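Local atomic coordinates of succinate--CoA ligase subunit alpha (PDB entry 6MEL), a protein that is the alpha subunit of a bacterial CoA ligase, joining a Rossmann-like N-terminal domain to a second alpha/beta ligase domain. Residues A[68-73]-A[94-99]; A[88-93]-A[115-120]. All blocks are in the same frame, centred on the assembly; numbering follows the deposited sequence.

Contact 1: A[68-73]-A[94-99]; sequences VSLIFV and VVITEH
Ser69, Ile71 and Val94 exchange backbone hydrogen bonds in a parallel ladder, and the touching parts run only 7° apart. Val94 N donates to Ser69 O (2.8 Å) and Val94 O accepts from Ile71 N (2.8 Å). Ile71 O then receives Ile96 N at 3.1 Å, continuing the pattern one residue beyond strand 92-95.

A side-chain bond follows where the chains have become loops: the hydroxyl OG1 of Thr97 donates to Val73 O at 2.6 Å. Thr97 chi1 of -52° sets OG1 anti to the carbonyl carbon, and the donor lies tilted from the plane of the Val73 carbonyl.

Apolar contacts divide by sheet face. On one, Leu70 CD1 meets Val94 CG1 at 4.0 Å and Ile96 CG1 at 3.9 Å; Ile96 CG1 also lies 3.8 Å from CE1 of Phe72, approaching the ring obliquely. On the other, Ile71 and Val95 lie side by side, Ile71 CD1 4.0 Å from Val95 CG2.

Strand 68-71, helix 78-87 and strand 92-95 make a beta-alpha-beta unit of a Rossmann-like domain. The helix covers Val95 through Val78 and Val82; strand 10-14 flanks strand 68-71, Gln14 bonding Ser69 OG, and Phe72 reaches helix 19-31.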
loop_
_atom_site.group_PDB
_atom_site.type_symbol
_atom_site.label_atom_id
_atom_site.label_comp_id
_atom_site.label_asym_id
_atom_site.label_seq_id
_atom_site.Cartn_x
_atom_site.Cartn_y
_atom_site.Cartn_z
ATOM N N VAL A 68 26.545 -7.811 -1.185
ATOM C CA VAL A 68 25.135 -8.019 -1.031
ATOM C C VAL A 68 24.771 -7.732 0.424
ATOM O O VAL A 68 25.452 -8.182 1.297
ATOM C CB VAL A 68 24.732 -9.440 -1.463
ATOM C CG1 VAL A 68 23.243 -9.642 -1.323
ATOM C CG2 VAL A 68 25.185 -9.718 -2.894
ATOM N N SER A 69 23.699 -6.967 0.647
ATOM C CA SER A 69 23.245 -6.666 1.975
ATOM C C SER A 69 21.787 -7.088 2.151
ATOM O O SER A 69 20.930 -6.934 1.238
ATOM C CB SER A 69 23.412 -5.196 2.278
ATOM O OG SER A 69 23.021 -4.932 3.613
ATOM N N LEU A 70 21.481 -7.539 3.361
ATOM C CA LEU A 70 20.131 -7.945 3.775
ATOM C C LEU A 70 19.714 -7.009 4.916
ATOM O O LEU A 70 20.387 -6.955 5.984
ATOM C CB LEU A 70 20.173 -9.407 4.216
ATOM C CG LEU A 70 18.899 -9.968 4.860
ATOM C CD1 LEU A 70 17.693 -9.870 3.955
ATOM C CD2 LEU A 70 19.118 -11.427 5.210
ATOM N N ILE A 71 18.637 -6.250 4.690
ATOM C CA ILE A 71 18.295 -5.096 5.535
ATOM C C ILE A 71 17.019 -5.358 6.337
ATOM O O ILE A 71 15.919 -5.536 5.764
ATOM C CB ILE A 71 18.168 -3.837 4.674
ATOM C CG1 ILE A 71 19.469 -3.575 3.903
ATOM C CG2 ILE A 71 17.721 -2.658 5.526
ATOM C CD1 ILE A 71 19.499 -2.302 3.123
ATOM N N PHE A 72 17.155 -5.326 7.668
ATOM C CA PHE A 72 16.071 -5.585 8.629
ATOM C C PHE A 72 15.758 -4.363 9.499
ATOM O O PHE A 72 14.932 -4.476 10.403
ATOM C CB PHE A 72 16.427 -6.707 9.613
ATOM C CG PHE A 72 16.338 -8.094 9.024
ATOM C CD1 PHE A 72 15.097 -8.694 8.841
ATOM C CD2 PHE A 72 17.480 -8.807 8.679
ATOM C CE1 PHE A 72 14.996 -9.977 8.303
ATOM C CE2 PHE A 72 17.378 -10.093 8.139
ATOM C CZ PHE A 72 16.142 -10.664 7.941
ATOM N N VAL A 73 16.345 -3.197 9.195
ATOM C CA VAL A 73 16.222 -2.049 10.072
ATOM C C VAL A 73 14.774 -1.550 10.072
ATOM O O VAL A 73 14.014 -1.780 9.135
ATOM C CB VAL A 73 17.171 -0.912 9.685
ATOM C CG1 VAL A 73 18.621 -1.371 9.670
ATOM C CG2 VAL A 73 16.728 -0.264 8.356
ATOM N N VAL A 94 18.674 -6.268 -0.243
ATOM C CA VAL A 94 17.429 -6.923 -0.047
ATOM C C VAL A 94 16.761 -6.310 1.182
ATOM O O VAL A 94 17.279 -6.411 2.299
ATOM C CB VAL A 94 17.649 -8.440 0.109
ATOM C CG1 VAL A 94 16.339 -9.159 0.296
ATOM C CG2 VAL A 94 18.414 -9.032 -1.061
ATOM N N VAL A 95 15.606 -5.671 0.998
ATOM C CA VAL A 95 15.029 -4.866 2.080
ATOM C C VAL A 95 13.696 -5.502 2.512
ATOM O O VAL A 95 12.731 -5.439 1.775
ATOM C CB VAL A 95 14.820 -3.394 1.655
ATOM C CG1 VAL A 95 14.291 -2.561 2.804
ATOM C CG2 VAL A 95 16.069 -2.772 1.060
ATOM N N ILE A 96 13.648 -6.022 3.730
ATOM C CA ILE A 96 12.505 -6.769 4.222
ATOM C C ILE A 96 11.402 -5.850 4.738
ATOM O O ILE A 96 10.223 -6.125 4.482
ATOM C CB ILE A 96 12.942 -7.746 5.328
ATOM C CG1 ILE A 96 14.035 -8.702 4.832
ATOM C CG2 ILE A 96 11.746 -8.487 5.901
ATOM C CD1 ILE A 96 13.705 -9.439 3.549
ATOM N N THR A 97 11.791 -4.797 5.465
ATOM C CA THR A 97 10.927 -4.027 6.353
ATOM C C THR A 97 9.750 -3.398 5.588
ATOM O O THR A 97 9.889 -2.926 4.450
ATOM C CB THR A 97 11.752 -2.912 7.005
ATOM O OG1 THR A 97 12.898 -3.566 7.562
ATOM C CG2 THR A 97 11.009 -2.108 8.049
ATOM N N GLU A 98 8.585 -3.440 6.239
ATOM C CA GLU A 98 7.347 -2.820 5.791
ATOM C C GLU A 98 7.206 -1.426 6.445
ATOM O O GLU A 98 7.829 -1.148 7.452
ATOM C CB GLU A 98 6.152 -3.710 6.173
ATOM C CG GLU A 98 4.814 -3.222 5.577
ATOM C CD GLU A 98 3.658 -4.241 5.552
ATOM O OE1 GLU A 98 3.708 -5.121 6.446
ATOM O OE2 GLU A 98 2.724 -4.162 4.623
ATOM N N HIS A 99 6.350 -0.584 5.853
ATOM C CA HIS A 99 5.908 0.733 6.355
ATOM C C HIS A 99 6.983 1.803 6.159
ATOM O O HIS A 99 6.978 2.818 6.865
ATOM C CB HIS A 99 5.369 0.654 7.808
ATOM C CG HIS A 99 4.276 -0.331 7.996
ATOM N ND1 HIS A 99 3.131 -0.335 7.190
ATOM C CD2 HIS A 99 4.166 -1.394 8.830
ATOM C CE1 HIS A 99 2.336 -1.321 7.561
ATOM N NE2 HIS A 99 2.972 -2.015 8.531
#

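Contact 2: A[88-93]-A[115-120]; sequences AGIKLA and KGMKII
The carbonyl oxygen of Ala93 is approached by two groups of the partner strand: Ile120 N donates a hydrogen bond to it at 2.9 Å, and Ile119 CA, 3.3 Å away, adds a weaker CA-H...O contact. Lys118 O likewise takes Ala93 N at 2.9 Å, in the carbonyl plane, with a weaker CA-H...O contact from Leu92 as a supplement. The third backbone bond runs from Lys118 N to Lys91 O; here the donor stands above the carbonyl plane, with a C=O...N angle of 136°. Two parallel bridges, Leu92 with Lys118 and Ala93 with Ile119, fix the register.

Met117, the residue before strand 118-120, lays its side chain beside that of Ile90. Met117 CG sits 3.1 Å from Ile90 O, a close approach, and Met117 SD lies 3.8 Å from Ile90 CG2. A bend at chi3 (81°) turns Met117 CE to Ala93 CB, 3.8 Å off. On the Leu92 face the apolar contact is between CD1 of Leu92 and CD1 of Ile120, 3.8 Å apart, the two side chains crossing at a slant; Lys118 CB adds to it, while the end of that lysine leads away.

Helices 78-87 and 102-115 pack on the face of Ala93 and Ile119, and Met117 touches both. Each ends in a Schellman motif, with Gly89 or Gly116 at positive phi, before its chain enters the next strand. With their parallel bridges, strand 92-95, helix 102-115 and strand 118-120 make up a beta-alpha-beta crossover, the repeating unit of a Rossmann-like domain.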
loop_
_atom_site.group_PDB
_atom_site.type_symbol
_atom_site.label_atom_id
_atom_site.label_comp_id
_atom_site.label_asym_id
_atom_site.label_seq_id
_atom_site.Cartn_x
_atom_site.Cartn_y
_atom_site.Cartn_z
ATOM N N ALA A 88 28.425 2.763 0.074
ATOM C CA ALA A 88 29.588 1.902 0.385
ATOM C C ALA A 88 29.979 0.973 -0.774
ATOM O O ALA A 88 30.944 0.243 -0.637
ATOM C CB ALA A 88 29.257 1.042 1.585
ATOM N N GLY A 89 29.177 0.886 -1.838
ATOM C CA GLY A 89 29.501 -0.019 -2.975
ATOM C C GLY A 89 28.733 -1.347 -2.961
ATOM O O GLY A 89 29.012 -2.229 -3.790
ATOM N N ILE A 90 27.712 -1.502 -2.104
ATOM C CA ILE A 90 26.824 -2.668 -2.224
ATOM C C ILE A 90 26.159 -2.697 -3.607
ATOM O O ILE A 90 25.749 -1.670 -4.101
ATOM C CB ILE A 90 25.794 -2.688 -1.086
ATOM C CG1 ILE A 90 26.488 -2.803 0.271
ATOM C CG2 ILE A 90 24.769 -3.795 -1.292
ATOM C CD1 ILE A 90 27.244 -4.120 0.478
ATOM N N LYS A 91 26.044 -3.900 -4.201
ATOM C CA LYS A 91 25.490 -4.071 -5.545
ATOM C C LYS A 91 24.040 -4.570 -5.527
ATOM O O LYS A 91 23.318 -4.341 -6.464
ATOM C CB LYS A 91 26.372 -5.009 -6.363
ATOM C CG LYS A 91 27.763 -4.433 -6.650
ATOM C CD LYS A 91 27.748 -3.015 -7.199
ATOM C CE LYS A 91 29.090 -2.300 -7.113
ATOM N NZ LYS A 91 28.913 -0.823 -7.046
ATOM N N LEU A 92 23.614 -5.183 -4.438
ATOM C CA LEU A 92 22.274 -5.729 -4.274
ATOM C C LEU A 92 21.899 -5.599 -2.789
ATOM O O LEU A 92 22.600 -6.090 -1.926
ATOM C CB LEU A 92 22.227 -7.201 -4.717
ATOM C CG LEU A 92 20.845 -7.856 -4.554
ATOM C CD1 LEU A 92 19.826 -7.227 -5.502
ATOM C CD2 LEU A 92 20.883 -9.359 -4.803
ATOM N N ALA A 93 20.812 -4.879 -2.512
ATOM C CA ALA A 93 20.268 -4.723 -1.177
ATOM C C ALA A 93 18.867 -5.311 -1.148
ATOM O O ALA A 93 17.996 -4.888 -1.917
ATOM C CB ALA A 93 20.241 -3.264 -0.786
ATOM N N LYS A 115 24.299 4.983 -8.098
ATOM C CA LYS A 115 25.513 4.235 -7.688
ATOM C C LYS A 115 25.596 2.841 -8.332
ATOM O O LYS A 115 26.575 2.162 -8.131
ATOM C CB LYS A 115 25.554 4.109 -6.163
ATOM C CG LYS A 115 25.507 5.453 -5.439
ATOM C CD LYS A 115 26.625 6.404 -5.805
ATOM C CE LYS A 115 27.987 5.762 -5.601
ATOM N NZ LYS A 115 29.039 6.758 -5.868
ATOM N N GLY A 116 24.562 2.398 -9.059
ATOM C CA GLY A 116 24.537 1.031 -9.653
ATOM C C GLY A 116 24.139 -0.054 -8.653
ATOM O O GLY A 116 24.478 -1.173 -8.842
ATOM N N MET A 117 23.442 0.278 -7.561
ATOM C CA MET A 117 22.971 -0.739 -6.612
ATOM C C MET A 117 21.543 -1.131 -6.987
ATOM O O MET A 117 20.689 -0.289 -7.124
ATOM C CB MET A 117 22.948 -0.233 -5.162
ATOM C CG MET A 117 22.625 -1.308 -4.153
ATOM S SD MET A 117 22.789 -0.714 -2.451
ATOM C CE MET A 117 21.195 0.098 -2.350
ATOM N N LYS A 118 21.280 -2.434 -7.094
ATOM C CA LYS A 118 19.924 -2.907 -7.269
ATOM C C LYS A 118 19.296 -3.156 -5.913
ATOM O O LYS A 118 19.990 -3.494 -4.943
ATOM C CB LYS A 118 19.963 -4.204 -8.068
ATOM C CG LYS A 118 20.644 -4.112 -9.433
ATOM C CD LYS A 118 21.064 -5.547 -9.815
ATOM C CE LYS A 118 20.960 -5.895 -11.279
ATOM N NZ LYS A 118 22.248 -5.647 -11.956
ATOM N N ILE A 119 17.978 -3.041 -5.864
ATOM C CA ILE A 119 17.205 -3.273 -4.647
ATOM C C ILE A 119 16.182 -4.375 -4.909
ATOM O O ILE A 119 15.587 -4.460 -5.995
ATOM C CB ILE A 119 16.498 -1.966 -4.234
ATOM C CG1 ILE A 119 17.466 -0.854 -3.837
ATOM C CG2 ILE A 119 15.467 -2.217 -3.146
ATOM C CD1 ILE A 119 16.876 0.532 -3.974
ATOM N N ILE A 120 15.959 -5.199 -3.890
ATOM C CA ILE A 120 14.827 -6.109 -3.810
ATOM C C ILE A 120 14.024 -5.701 -2.585
ATOM O O ILE A 120 14.517 -5.723 -1.482
ATOM C CB ILE A 120 15.280 -7.576 -3.730
ATOM C CG1 ILE A 120 15.977 -8.001 -5.028
ATOM C CG2 ILE A 120 14.141 -8.499 -3.370
ATOM C CD1 ILE A 120 16.691 -9.339 -4.933
#

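Overall arrangement
Both contacts depend on strand 92-95, which lies between strands 68-71 and 118-120 and belongs to two successive beta-alpha-beta units; the contact centres lie about 12 Å apart. The ladders interlock through probable hydrogen bonds from Ser69 N to Leu92 O and from Val95 N to Ile120 O. Contact 1 is nearer the chain centre (about 10 against 14 Å), with buried strand residues and partly exposed loop residues after them, where a threonine hydroxyl adds a side-chain bond. Contact 2 reaches one of the two edge strands of the sheet within this chain; its hydrogen bonds are all backbone, and exposed residues border a buried apolar interior that includes one methionine, Met117.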